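Local coordinates for protein CS6 fimbrial subunit B, CS6 fimbrial subunit A (Escherichia coli, PDB 4B9G) that is a subunit of the CS6 colonization factor of enterotoxigenic Escherichia coli, probably serving adhesion, and is fused here to a donor strand from subunit A, at residues Q37-E42 against F111-T116; P76-N81 against E119-G124; L134-Y139 against K152-S157. One frame throughout, in Å; residues are numbered along the deposited sequence.

Contact 1: Q37-E42 against F111-T116; sequences QLYTVE and FSAIYT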
loop_
_atom_site.group_PDB
_atom_site.type_symbol
_atom_site.label_atom_id
_atom_site.label_comp_id
_atom_site.label_asym_id
_atom_site.label_seq_id
_atom_site.Cartn_x
_atom_site.Cartn_y
_atom_site.Cartn_z
ATOM N N GLN A 37 7.959 5.708 6.793
ATOM C CA GLN A 37 6.834 4.818 6.646
ATOM C C GLN A 37 5.554 5.511 7.087
ATOM O O GLN A 37 5.432 5.992 8.220
ATOM C CB GLN A 37 7.030 3.550 7.483
ATOM C CG GLN A 37 8.208 2.707 7.068
ATOM C CD GLN A 37 8.449 1.586 8.050
ATOM O OE1 GLN A 37 7.626 0.696 8.200
ATOM N NE2 GLN A 37 9.562 1.645 8.751
ATOM N N LEU A 38 4.554 5.547 6.206
ATOM C CA LEU A 38 3.269 6.188 6.493
ATOM C C LEU A 38 2.258 5.215 7.107
ATOM O O LEU A 38 1.436 5.620 7.945
ATOM C CB LEU A 38 2.705 6.809 5.235
ATOM C CG LEU A 38 3.605 7.844 4.556
ATOM C CD1 LEU A 38 2.919 8.409 3.301
ATOM C CD2 LEU A 38 4.023 8.963 5.509
ATOM N N TYR A 39 2.299 3.966 6.666
ATOM C CA TYR A 39 1.509 2.877 7.221
ATOM C C TYR A 39 2.201 1.577 6.829
ATOM O O TYR A 39 3.053 1.570 5.929
ATOM C CB TYR A 39 0.037 2.927 6.778
ATOM C CG TYR A 39 -0.258 2.698 5.311
ATOM C CD1 TYR A 39 -0.356 1.418 4.793
ATOM C CD2 TYR A 39 -0.475 3.763 4.449
ATOM C CE1 TYR A 39 -0.689 1.200 3.454
ATOM C CE2 TYR A 39 -0.800 3.563 3.106
ATOM C CZ TYR A 39 -0.921 2.275 2.615
ATOM O OH TYR A 39 -1.267 2.013 1.310
ATOM N N THR A 40 1.824 0.493 7.487
ATOM C CA THR A 40 2.324 -0.829 7.106
ATOM C C THR A 40 1.121 -1.754 6.874
ATOM O O THR A 40 -0.034 -1.452 7.258
ATOM C CB THR A 40 3.287 -1.340 8.114
ATOM O OG1 THR A 40 4.513 -0.628 8.201
ATOM C CG2 THR A 40 2.695 -1.666 9.325
ATOM N N VAL A 41 1.402 -2.858 6.203
ATOM C CA VAL A 41 0.411 -3.850 5.802
ATOM C C VAL A 41 0.957 -5.219 6.194
ATOM O O VAL A 41 2.131 -5.528 5.914
ATOM C CB VAL A 41 0.193 -3.831 4.275
ATOM C CG1 VAL A 41 -0.905 -4.820 3.870
ATOM C CG2 VAL A 41 -0.113 -2.419 3.787
ATOM N N GLU A 42 0.125 -6.045 6.827
ATOM C CA GLU A 42 0.504 -7.415 7.181
ATOM C C GLU A 42 -0.555 -8.359 6.655
ATOM O O GLU A 42 -1.751 -8.074 6.751
ATOM C CB GLU A 42 0.702 -7.566 8.698
ATOM C CG GLU A 42 1.709 -6.542 9.247
ATOM C CD GLU A 42 2.270 -6.859 10.625
ATOM O OE1 GLU A 42 1.720 -7.710 11.337
ATOM O OE2 GLU A 42 3.267 -6.231 11.014
ATOM N N PHE A 111 4.451 -5.252 4.220
ATOM C CA PHE A 111 4.733 -4.183 3.274
ATOM C C PHE A 111 4.678 -2.854 4.020
ATOM O O PHE A 111 4.029 -2.747 5.078
ATOM C CB PHE A 111 3.708 -4.151 2.125
ATOM C CG PHE A 111 3.583 -5.452 1.355
ATOM C CD1 PHE A 111 2.791 -6.491 1.832
ATOM C CD2 PHE A 111 4.236 -5.621 0.130
ATOM C CE1 PHE A 111 2.670 -7.661 1.129
ATOM C CE2 PHE A 111 4.113 -6.806 -0.588
ATOM C CZ PHE A 111 3.325 -7.823 -0.097
ATOM N N SER A 112 5.293 -1.820 3.535
ATOM C CA SER A 112 5.353 -0.499 4.004
ATOM C C SER A 112 5.000 0.518 2.904
ATOM O O SER A 112 5.434 0.363 1.760
ATOM C CB SER A 112 6.681 -0.203 4.682
ATOM O OG SER A 112 7.614 -0.416 3.767
ATOM N N ALA A 113 4.252 1.556 3.267
ATOM C CA ALA A 113 4.012 2.724 2.422
ATOM C C ALA A 113 5.100 3.746 2.694
ATOM O O ALA A 113 5.225 4.226 3.829
ATOM C CB ALA A 113 2.634 3.317 2.747
ATOM N N ILE A 114 5.890 4.057 1.676
ATOM C CA ILE A 114 7.097 4.870 1.814
ATOM C C ILE A 114 6.898 6.256 1.186
ATOM O O ILE A 114 6.625 6.369 -0.012
ATOM C CB ILE A 114 8.302 4.176 1.140
ATOM C CG1 ILE A 114 8.492 2.761 1.709
ATOM C CG2 ILE A 114 9.557 5.024 1.285
ATOM C CD1 ILE A 114 8.663 2.719 3.199
ATOM N N TYR A 115 7.029 7.295 2.008
ATOM C CA TYR A 115 6.833 8.681 1.582
ATOM C C TYR A 115 7.877 9.107 0.559
ATOM O O TYR A 115 9.092 8.917 0.766
ATOM C CB TYR A 115 6.913 9.577 2.819
ATOM C CG TYR A 115 6.701 11.040 2.539
ATOM C CD1 TYR A 115 5.420 11.587 2.430
ATOM C CD2 TYR A 115 7.784 11.899 2.372
ATOM C CE1 TYR A 115 5.224 12.930 2.168
ATOM C CE2 TYR A 115 7.591 13.267 2.115
ATOM C CZ TYR A 115 6.303 13.774 2.025
ATOM O OH TYR A 115 6.115 15.103 1.740
ATOM N N THR A 116 7.406 9.732 -0.518
ATOM C CA THR A 116 8.292 10.199 -1.584
ATOM C C THR A 116 8.181 11.684 -1.898
ATOM O O THR A 116 8.921 12.182 -2.742
ATOM C CB THR A 116 8.021 9.480 -2.906
ATOM O OG1 THR A 116 6.680 9.749 -3.334
ATOM C CG2 THR A 116 8.213 8.042 -2.769
#

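Contact 2: P76-N81 against E119-G124; sequences PDQNMN and EYPNSG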
loop_
_atom_site.group_PDB
_atom_site.type_symbol
_atom_site.label_atom_id
_atom_site.label_comp_id
_atom_site.label_asym_id
_atom_site.label_seq_id
_atom_site.Cartn_x
_atom_site.Cartn_y
_atom_site.Cartn_z
ATOM N N PRO A 76 -8.347 19.260 0.827
ATOM C CA PRO A 76 -8.023 18.436 -0.337
ATOM C C PRO A 76 -6.746 18.855 -1.072
ATOM O O PRO A 76 -6.249 18.068 -1.866
ATOM C CB PRO A 76 -9.249 18.615 -1.244
ATOM C CG PRO A 76 -9.853 19.904 -0.818
ATOM C CD PRO A 76 -9.621 19.976 0.655
ATOM N N ASP A 77 -6.239 20.061 -0.835
ATOM C CA ASP A 77 -5.028 20.519 -1.518
ATOM C C ASP A 77 -3.733 20.010 -0.884
ATOM O O ASP A 77 -2.656 20.271 -1.411
ATOM C CB ASP A 77 -4.994 22.058 -1.584
ATOM C CG ASP A 77 -6.192 22.647 -2.283
ATOM O OD1 ASP A 77 -6.701 22.024 -3.238
ATOM O OD2 ASP A 77 -6.612 23.757 -1.885
ATOM N N GLN A 78 -3.833 19.307 0.244
ATOM C CA GLN A 78 -2.657 18.766 0.920
ATOM C C GLN A 78 -2.645 17.251 0.805
ATOM O O GLN A 78 -3.629 16.583 1.157
ATOM C CB GLN A 78 -2.662 19.182 2.388
ATOM C CG GLN A 78 -2.545 20.667 2.582
ATOM C CD GLN A 78 -2.377 21.041 4.033
ATOM O OE1 GLN A 78 -1.768 20.322 4.800
ATOM N NE2 GLN A 78 -2.917 22.174 4.415
ATOM N N ASN A 79 -1.556 16.695 0.293
ATOM C CA ASN A 79 -1.488 15.258 0.108
ATOM C C ASN A 79 -0.043 14.768 0.157
ATOM O O ASN A 79 0.906 15.541 -0.014
ATOM C CB ASN A 79 -2.180 14.863 -1.197
ATOM C CG ASN A 79 -1.557 15.539 -2.399
ATOM O OD1 ASN A 79 -0.370 15.395 -2.659
ATOM N ND2 ASN A 79 -2.341 16.334 -3.097
ATOM N N MET A 80 0.090 13.475 0.431
ATOM C CA MET A 80 1.375 12.789 0.536
ATOM C C MET A 80 1.446 11.717 -0.538
ATOM O O MET A 80 0.546 10.889 -0.646
ATOM C CB MET A 80 1.501 12.136 1.913
ATOM C CG MET A 80 1.389 13.113 3.069
ATOM S SD MET A 80 1.469 12.219 4.622
ATOM C CE MET A 80 1.365 13.569 5.803
ATOM N N ASN A 81 2.541 11.706 -1.290
ATOM C CA ASN A 81 2.820 10.675 -2.270
ATOM C C ASN A 81 3.617 9.526 -1.653
ATOM O O ASN A 81 4.491 9.760 -0.812
ATOM C CB ASN A 81 3.654 11.250 -3.412
ATOM C CG ASN A 81 2.947 12.330 -4.180
ATOM O OD1 ASN A 81 1.750 12.284 -4.368
ATOM N ND2 ASN A 81 3.705 13.316 -4.633
ATOM N N GLU A 119 2.212 17.475 -1.843
ATOM C CA GLU A 119 1.711 18.814 -2.078
ATOM C C GLU A 119 1.302 19.412 -0.731
ATOM O O GLU A 119 0.461 18.861 -0.003
ATOM C CB GLU A 119 0.510 18.769 -3.030
ATOM C CG GLU A 119 0.811 18.179 -4.400
ATOM C CD GLU A 119 1.841 18.982 -5.183
ATOM O OE1 GLU A 119 1.879 20.226 -5.028
ATOM O OE2 GLU A 119 2.605 18.369 -5.965
ATOM N N TYR A 120 1.903 20.544 -0.407
ATOM C CA TYR A 120 1.656 21.226 0.839
ATOM C C TYR A 120 2.036 22.690 0.694
ATOM O O TYR A 120 2.874 23.046 -0.139
ATOM C CB TYR A 120 2.474 20.587 1.962
ATOM C CG TYR A 120 3.893 20.233 1.578
ATOM C CD1 TYR A 120 4.933 21.150 1.693
ATOM C CD2 TYR A 120 4.186 18.968 1.092
ATOM C CE1 TYR A 120 6.226 20.797 1.341
ATOM C CE2 TYR A 120 5.462 18.613 0.744
ATOM C CZ TYR A 120 6.480 19.522 0.863
ATOM O OH TYR A 120 7.761 19.152 0.506
ATOM N N PRO A 121 1.419 23.554 1.509
ATOM C CA PRO A 121 1.796 24.969 1.447
ATOM C C PRO A 121 3.174 25.178 2.060
ATOM O O PRO A 121 3.800 24.273 2.605
ATOM C CB PRO A 121 0.705 25.665 2.262
ATOM C CG PRO A 121 0.185 24.633 3.169
ATOM C CD PRO A 121 0.328 23.307 2.463
ATOM N N ASN A 122 3.660 26.402 1.969
ATOM C CA ASN A 122 5.010 26.706 2.445
ATOM C C ASN A 122 5.253 26.392 3.913
ATOM O O ASN A 122 6.388 26.137 4.314
ATOM C CB ASN A 122 5.336 28.164 2.183
ATOM C CG ASN A 122 5.577 28.443 0.719
ATOM O OD1 ASN A 122 5.716 27.527 -0.098
ATOM N ND2 ASN A 122 5.640 29.719 0.370
ATOM N N SER A 123 4.197 26.431 4.709
ATOM C CA SER A 123 4.300 26.150 6.134
ATOM C C SER A 123 4.318 24.648 6.447
ATOM O O SER A 123 4.404 24.258 7.611
ATOM C CB SER A 123 3.130 26.802 6.872
ATOM O OG SER A 123 1.894 26.355 6.355
ATOM N N GLY A 124 4.230 23.808 5.420
ATOM C CA GLY A 124 4.217 22.372 5.624
ATOM C C GLY A 124 2.814 21.812 5.805
ATOM O O GLY A 124 1.822 22.486 5.552
HETATM O O HOH W 1 3.127 15.654 -6.299
#

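Contact 3: L134-Y139 against K152-S157; sequences LTVSFY and KNFPVS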
loop_
_atom_site.group_PDB
_atom_site.type_symbol
_atom_site.label_atom_id
_atom_site.label_comp_id
_atom_site.label_asym_id
_atom_site.label_seq_id
_atom_site.Cartn_x
_atom_site.Cartn_y
_atom_site.Cartn_z
ATOM N N LEU A 134 -5.976 1.253 -0.591
ATOM C CA LEU A 134 -4.955 0.351 -1.100
ATOM C C LEU A 134 -5.667 -0.858 -1.701
ATOM O O LEU A 134 -6.434 -1.523 -1.013
ATOM C CB LEU A 134 -4.067 -0.118 0.050
ATOM C CG LEU A 134 -2.991 -1.125 -0.327
ATOM C CD1 LEU A 134 -1.878 -0.502 -1.179
ATOM C CD2 LEU A 134 -2.431 -1.746 0.926
ATOM N N THR A 135 -5.408 -1.146 -2.973
ATOM C CA THR A 135 -5.948 -2.329 -3.626
ATOM C C THR A 135 -5.055 -3.526 -3.317
ATOM O O THR A 135 -3.849 -3.505 -3.570
ATOM C CB THR A 135 -6.000 -2.168 -5.144
ATOM O OG1 THR A 135 -6.833 -1.045 -5.481
ATOM C CG2 THR A 135 -6.498 -3.450 -5.811
ATOM N N VAL A 136 -5.664 -4.582 -2.767
ATOM C CA VAL A 136 -5.017 -5.881 -2.647
ATOM C C VAL A 136 -5.882 -6.880 -3.400
ATOM O O VAL A 136 -7.107 -6.910 -3.241
ATOM C CB VAL A 136 -4.844 -6.331 -1.177
ATOM C CG1 VAL A 136 -4.140 -7.684 -1.099
ATOM C CG2 VAL A 136 -4.102 -5.273 -0.355
ATOM N N SER A 137 -5.245 -7.671 -4.258
ATOM C CA SER A 137 -5.931 -8.702 -5.023
ATOM C C SER A 137 -5.190 -10.028 -4.877
ATOM O O SER A 137 -3.959 -10.066 -4.831
ATOM C CB SER A 137 -6.031 -8.337 -6.504
ATOM O OG SER A 137 -6.645 -7.067 -6.650
ATOM N N PHE A 138 -5.972 -11.107 -4.795
ATOM C CA PHE A 138 -5.477 -12.473 -4.702
ATOM C C PHE A 138 -5.829 -13.219 -5.996
ATOM O O PHE A 138 -6.926 -13.051 -6.539
ATOM C CB PHE A 138 -6.139 -13.213 -3.536
ATOM C CG PHE A 138 -5.711 -12.759 -2.150
ATOM C CD1 PHE A 138 -4.604 -11.954 -1.927
ATOM C CD2 PHE A 138 -6.419 -13.205 -1.050
ATOM C CE1 PHE A 138 -4.221 -11.605 -0.626
ATOM C CE2 PHE A 138 -6.034 -12.879 0.237
ATOM C CZ PHE A 138 -4.933 -12.080 0.450
ATOM N N TYR A 139 -4.915 -14.078 -6.449
ATOM C CA TYR A 139 -5.045 -14.821 -7.702
ATOM C C TYR A 139 -4.756 -16.296 -7.480
ATOM O O TYR A 139 -3.949 -16.672 -6.615
ATOM C CB TYR A 139 -4.040 -14.325 -8.756
ATOM C CG TYR A 139 -4.207 -12.866 -9.078
ATOM C CD1 TYR A 139 -3.640 -11.897 -8.254
ATOM C CD2 TYR A 139 -4.942 -12.439 -10.180
ATOM C CE1 TYR A 139 -3.805 -10.557 -8.506
ATOM C CE2 TYR A 139 -5.106 -11.074 -10.439
ATOM C CZ TYR A 139 -4.536 -10.141 -9.587
ATOM O OH TYR A 139 -4.664 -8.786 -9.798
ATOM N N LYS A 152 -10.062 -6.252 -2.796
ATOM C CA LYS A 152 -10.574 -5.293 -1.862
ATOM C C LYS A 152 -9.726 -4.025 -1.902
ATOM O O LYS A 152 -8.500 -4.086 -1.988
ATOM C CB LYS A 152 -10.616 -5.843 -0.451
ATOM C CG LYS A 152 -11.039 -4.990 0.703
ATOM C CD LYS A 152 -12.426 -4.684 0.836
ATOM C CE LYS A 152 -12.894 -4.170 2.185
ATOM N NZ LYS A 152 -12.115 -3.135 2.506
ATOM N N ASN A 153 -10.410 -2.889 -1.878
ATOM C CA ASN A 153 -9.776 -1.604 -1.666
ATOM C C ASN A 153 -9.851 -1.244 -0.176
ATOM O O ASN A 153 -10.888 -0.812 0.307
ATOM C CB ASN A 153 -10.407 -0.518 -2.538
ATOM C CG ASN A 153 -10.191 -0.761 -4.027
ATOM O OD1 ASN A 153 -9.327 -1.538 -4.420
ATOM N ND2 ASN A 153 -10.992 -0.099 -4.859
ATOM N N PHE A 154 -8.766 -1.475 0.552
ATOM C CA PHE A 154 -8.727 -1.237 1.995
ATOM C C PHE A 154 -8.513 0.243 2.306
ATOM O O PHE A 154 -7.567 0.851 1.793
ATOM C CB PHE A 154 -7.575 -2.023 2.640
ATOM C CG PHE A 154 -7.803 -3.503 2.717
ATOM C CD1 PHE A 154 -8.438 -4.083 3.814
ATOM C CD2 PHE A 154 -7.357 -4.327 1.703
ATOM C CE1 PHE A 154 -8.630 -5.453 3.880
ATOM C CE2 PHE A 154 -7.567 -5.707 1.767
ATOM C CZ PHE A 154 -8.191 -6.266 2.858
ATOM N N PRO A 155 -9.320 0.817 3.215
ATOM C CA PRO A 155 -8.974 2.160 3.714
ATOM C C PRO A 155 -7.644 2.158 4.462
ATOM O O PRO A 155 -7.398 1.263 5.282
ATOM C CB PRO A 155 -10.148 2.500 4.641
ATOM C CG PRO A 155 -11.290 1.649 4.149
ATOM C CD PRO A 155 -10.626 0.359 3.720
ATOM N N VAL A 156 -6.818 3.165 4.166
ATOM C CA VAL A 156 -5.508 3.331 4.774
ATOM C C VAL A 156 -5.344 4.795 5.203
ATOM O O VAL A 156 -5.992 5.684 4.639
ATOM C CB VAL A 156 -4.376 2.902 3.786
ATOM C CG1 VAL A 156 -4.488 1.440 3.439
ATOM C CG2 VAL A 156 -4.371 3.754 2.535
ATOM N N SER A 157 -4.456 5.039 6.165
ATOM C CA SER A 157 -4.222 6.398 6.647
ATOM C C SER A 157 -2.884 6.534 7.337
ATOM O O SER A 157 -2.245 5.542 7.722
ATOM C CB SER A 157 -5.327 6.841 7.622
ATOM O OG SER A 157 -5.258 6.131 8.843
#

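Contact 1: Q37-E42 against F111-T116
The carbonyl O of A113 is gripped twice from the other strand. L38 N donates one hydrogen bond to A113 O, 2.8 Å and nearly straight at 169°, arriving in the carbonyl plane. The CA-H of Q37 adds a weaker C-H...O contact, with Q37 CA 3.3 Å from A113 O. A113 N bonds the carbonyl of the next residue, Y39 O, almost along the C=O axis. L38 and Y39 thus both bond to A113, where the strand is irregular. Further on, V41 and F111 exchange two backbone hydrogen bonds, V41 N to F111 O and F111 N to V41 O, both 2.9 Å. The chain turns a corner at L38, before the regular pairing of T40 and V41.

A113 lies against the Y39 ring. Its CB stands 3.5 Å from the centroid of that ring, a CH-pi contact over the middle of one face. Y39 reaches this place with CG in the crowded position between the backbone N and the carbonyl carbon (chi1 66°). The ring then runs inward, where Y39 OH bonds Y82 OH. On the same face of the sheet V41 CB packs on F111 CB. At the corner L38 crosses Y115 obliquely, its CD2 4.0 Å from Y115 CB, while CD1 sits at the ring edge. On the other face Q37 runs beside I114, with Q37 CG 3.9 Å from I114 CD1. Nearby, S112 OG is bonded to D87 OD2.

Both strands belong to the CssB part. The arrangement is an antiparallel beta pairing in the buried core, consistent with the immunoglobulin-like fold of fimbrial subunits.

Contact 2: P76-N81 against E119-G124
This is a partly buried contact between a strand end and a loop, its centre about 20 Å from the centre of the chain. Both segments belong to the CssB part. The start of strand 79-88, with loop residue Q78 before it, meets E119, the last residue of strand 108-119, and the turn after it. N79 and E119 form one antiparallel hydrogen-bonded pair. N79 N bonds E119 O in the carbonyl plane, at 3.0 Å. In return E119 N bonds N79 O, also at 3.0 Å, but from above the carbonyl plane. N79 OD1 offers E119 N a second, weak bond of 3.4 Å. The N79 side chain reaches there because CG takes the crowded position between the backbone N and the carbonyl carbon (chi1 59°). Its amide runs alongside E119, with OD1 3.5 Å from E119 CG.

E119 bends at chi2, and its carboxylate is turned 60° from the N79 amide. A water ties this end to the strand: it accepts from N81 ND2 at 2.9 Å and donates to E119 OE2 at 2.8 Å. Q78 crosses P121 at about a right angle, its CG and CD resting on P121 CD. Q78 OE1 is held by S126 N.

P121 opens a turn closed by a 2.9 Å bond from G124 N to P121 O. G124 has a positive phi of 90°, where a CB would clash with the preceding carbonyl. This is the last hydrogen-bonded pair of two antiparallel strands, followed by a type I beta turn at the surface.

Contact 3: L134-Y139 against K152-S157
The F154 ring carries K152 CG over the centre of one face, 3.6 Å above its plane. L134 O lies at its edge, near the ring plane. V136 comes in obliquely, with CG2 4.0 Å from F154 CD2. K152 places its chain here with CG anti to the backbone N (chi1 176°), and its NZ curls back to a weak bond with N153 O. The other flat group is the N153 amide, on the opposite face of the sheet. T135 OG1 donates to N153 OD1 at 2.8 Å, from well above the carbonyl plane (48° out of it). The two side chains run side by side. T135 OG1 is also bonded to T57 OG1.

Four backbone hydrogen bonds join the strands in antiparallel register. L134 and F154 exchange two: L134 N to F154 O, 2.9 Å, and F154 N to L134 O, 2.8 Å. V136 and K152 exchange two more, V136 N to K152 O (3.0 Å) and K152 N to V136 O (3.1 Å), both nearly along the C=O axis. Beyond its pair with F154, L134 also touches V156: L134 CB is 3.8 Å from V156 CG1.

Segment 134-139 belongs to CssB and segment 152-157 to the CssA donor strand, joined to CssB by engineered fusion. The pairing is donor-strand complementation as built into this construct. Strand 128-142 has strand 51-56 on its other side, where T135 bonds V55 through the backbone. The donor strand 145-160 also pairs, in parallel, with strand 21-28 of CssB. On the face that carries L134 and V136, L134 packs on Y39 and V41 of strand 37-44, and V156 also packs on Y39. Helix 17-20 covers V136 and F138 through I17 and meets K152 through D18.

Contacts 1 and 2 share strand 108-119, with strand 79-88 beside it. Their centres are 18 Å apart, yet they touch: T116 N probably bonds N81 O at 2.9 Å, and Y115 CE1 packs on M80 CB at 3.8 Å. Contact 1 also meets contact 3 across the core, centres 13 Å apart. Y39 packs on both strands there: its CE2 is 3.6 Å from V156 CG2 and its OH 3.6 Å from L134 CD1. V41 CG2 packs on L134 CD2 at 3.7 Å. Through Y39, segment 37-42 of CssB packs on the CssA donor strand in this fusion. Contacts 2 and 3 do not touch; their nearest atoms are about 8 Å apart.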